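Rab3 interacting molecule variant 2 (Drosophila melanogaster, PDB 4TS6) probably acts at the presynaptic active zone as a Rab3-interacting scaffold in synaptic release, here represented by its C2A domain. Local coordinates at residues Q13-Y18 with T28-T33. Residues are numbered along the deposited sequence; the frame is centred on the assembly and turned at random.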
loop_
_atom_site.group_PDB
_atom_site.type_symbol
_atom_site.label_atom_id
_atom_site.label_comp_id
_atom_site.label_asym_id
_atom_site.label_seq_id
_atom_site.Cartn_x
_atom_site.Cartn_y
_atom_site.Cartn_z
ATOM N N GLN A 13 -0.525 1.390 -7.959
ATOM C CA GLN A 13 0.423 2.435 -8.376
ATOM C C GLN A 13 0.925 3.152 -7.135
ATOM O O GLN A 13 0.131 3.723 -6.388
ATOM C CB GLN A 13 -0.246 3.438 -9.315
ATOM C CG GLN A 13 0.701 4.542 -9.820
ATOM C CD GLN A 13 0.042 5.449 -10.834
ATOM O OE1 GLN A 13 -1.104 5.862 -10.664
ATOM N NE2 GLN A 13 0.755 5.750 -11.902
ATOM N N LEU A 14 2.234 3.108 -6.905
ATOM C CA LEU A 14 2.836 3.632 -5.674
ATOM C C LEU A 14 3.956 4.589 -6.028
ATOM O O LEU A 14 4.634 4.377 -7.021
ATOM C CB LEU A 14 3.498 2.502 -4.884
ATOM C CG LEU A 14 2.724 1.424 -4.152
ATOM C CD1 LEU A 14 3.692 0.416 -3.566
ATOM C CD2 LEU A 14 1.904 2.050 -3.055
ATOM N N LYS A 15 4.166 5.618 -5.202
ATOM C CA LYS A 15 5.366 6.455 -5.291
ATOM C C LYS A 15 6.106 6.329 -3.973
ATOM O O LYS A 15 5.503 6.435 -2.910
ATOM C CB LYS A 15 5.012 7.926 -5.529
ATOM C CG LYS A 15 4.225 8.179 -6.797
ATOM C CD LYS A 15 3.618 9.576 -6.812
ATOM C CE LYS A 15 4.676 10.659 -6.916
ATOM N NZ LYS A 15 4.119 12.032 -6.724
ATOM N N LEU A 16 7.410 6.082 -4.037
ATOM C CA LEU A 16 8.223 5.992 -2.831
ATOM C C LEU A 16 9.351 6.996 -2.921
ATOM O O LEU A 16 10.103 6.986 -3.893
ATOM C CB LEU A 16 8.817 4.588 -2.677
ATOM C CG LEU A 16 7.850 3.417 -2.512
ATOM C CD1 LEU A 16 8.633 2.177 -2.152
ATOM C CD2 LEU A 16 6.812 3.723 -1.448
ATOM N N GLY A 17 9.453 7.878 -1.926
ATOM C CA GLY A 17 10.538 8.846 -1.871
ATOM C C GLY A 17 11.246 8.758 -0.537
ATOM O O GLY A 17 10.661 8.322 0.456
ATOM N N TYR A 18 12.515 9.139 -0.501
ATOM C CA TYR A 18 13.187 9.276 0.781
ATOM C C TYR A 18 13.829 10.644 0.868
ATOM O O TYR A 18 14.596 11.019 -0.007
ATOM C CB TYR A 18 14.249 8.186 1.008
ATOM C CG TYR A 18 15.012 8.464 2.282
ATOM C CD1 TYR A 18 14.452 8.183 3.522
ATOM C CD2 TYR A 18 16.266 9.048 2.248
ATOM C CE1 TYR A 18 15.132 8.468 4.692
ATOM C CE2 TYR A 18 16.948 9.336 3.408
ATOM C CZ TYR A 18 16.375 9.047 4.628
ATOM O OH TYR A 18 17.059 9.337 5.790
ATOM N N THR A 28 3.320 7.164 -1.230
ATOM C CA THR A 28 2.036 7.612 -1.785
ATOM C C THR A 28 1.343 6.466 -2.512
ATOM O O THR A 28 1.897 5.894 -3.454
ATOM C CB THR A 28 2.182 8.843 -2.718
ATOM O OG1 THR A 28 2.822 9.914 -2.006
ATOM C CG2 THR A 28 0.807 9.314 -3.204
ATOM N N LEU A 29 0.137 6.124 -2.055
ATOM C CA LEU A 29 -0.699 5.171 -2.769
ATOM C C LEU A 29 -1.615 5.951 -3.691
ATOM O O LEU A 29 -2.560 6.601 -3.243
ATOM C CB LEU A 29 -1.540 4.353 -1.801
ATOM C CG LEU A 29 -0.838 3.170 -1.152
ATOM C CD1 LEU A 29 0.320 3.598 -0.279
ATOM C CD2 LEU A 29 -1.839 2.446 -0.325
ATOM N N VAL A 30 -1.336 5.896 -4.981
ATOM C CA VAL A 30 -2.084 6.705 -5.931
ATOM C C VAL A 30 -3.431 6.063 -6.193
ATOM O O VAL A 30 -4.479 6.651 -5.904
ATOM C CB VAL A 30 -1.315 6.862 -7.237
ATOM C CG1 VAL A 30 -2.072 7.750 -8.208
ATOM C CG2 VAL A 30 0.063 7.436 -6.946
ATOM N N CYS A 31 -3.395 4.843 -6.719
ATOM C CA CYS A 31 -4.613 4.142 -7.103
ATOM C C CYS A 31 -4.293 2.681 -7.311
ATOM O O CYS A 31 -3.132 2.270 -7.213
ATOM C CB CYS A 31 -5.161 4.717 -8.412
ATOM S SG CYS A 31 -4.179 4.280 -9.868
ATOM N N ALA A 32 -5.330 1.902 -7.601
ATOM C CA ALA A 32 -5.173 0.509 -7.992
ATOM C C ALA A 32 -6.100 0.310 -9.159
ATOM O O ALA A 32 -7.066 1.048 -9.301
ATOM C CB ALA A 32 -5.558 -0.422 -6.846
ATOM N N THR A 33 -5.818 -0.684 -9.994
ATOM C CA THR A 33 -6.622 -0.905 -11.185
ATOM C C THR A 33 -6.744 -2.400 -11.460
ATOM O O THR A 33 -5.890 -3.174 -11.035
ATOM C CB THR A 33 -5.992 -0.180 -12.409
ATOM O OG1 THR A 33 -6.945 -0.101 -13.472
ATOM C CG2 THR A 33 -4.768 -0.913 -12.911
HETATM O O HOH W 1 5.635 9.489 -2.330
#
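The carboxamide of Q13 is the flat group of this contact, and it is met at its oxygen tip and not over a face: V30 CG1, 3.2 Å from Q13 OE1, and C31 SG, 3.5 Å from Q13 OE1, both lie beyond the oxygen, displaced to opposite sides of the amide plane. With CG anti to the backbone N (chi1 -179°) and an extended chain beyond it, Q13 crosses V30 obliquely and carries its amide oxygen up against both neighbours; W128 and A126 of strand 123-130 touch the same side chain. An alanine here would remove the amide and CG, and would probably loosen the packing against V30 and C31.

Beneath this side chain the pairing slips by one residue. Q13 O accepts from V30 N at 3.0 Å, whereas Q13 N donates almost straight (172°) to C31 O at 2.9 Å, so V30 and C31 together stand opposite Q13. The near-helical psi of V30 (-61°) makes this possible and turns both their side chains to the face carrying Q13. Farther along, K15 and T28 exchange two regular bonds in their carbonyl planes, with T28 N 2.8 Å from K15 O. T28 OG1 bonds to T78 OG1 on the next strand and to a water.

On the reverse face, L14 and L29 lie side by side, L14 CD2 meeting L29 CG at 3.5 Å, and L29 reaches A48, V50 and V96 of the facing sheet. Regular antiparallel pairing interrupted by a classic beta bulge thus joins the first two strands in a hairpin, with a leucine-lined face packed into the interior of the C2 beta sandwich.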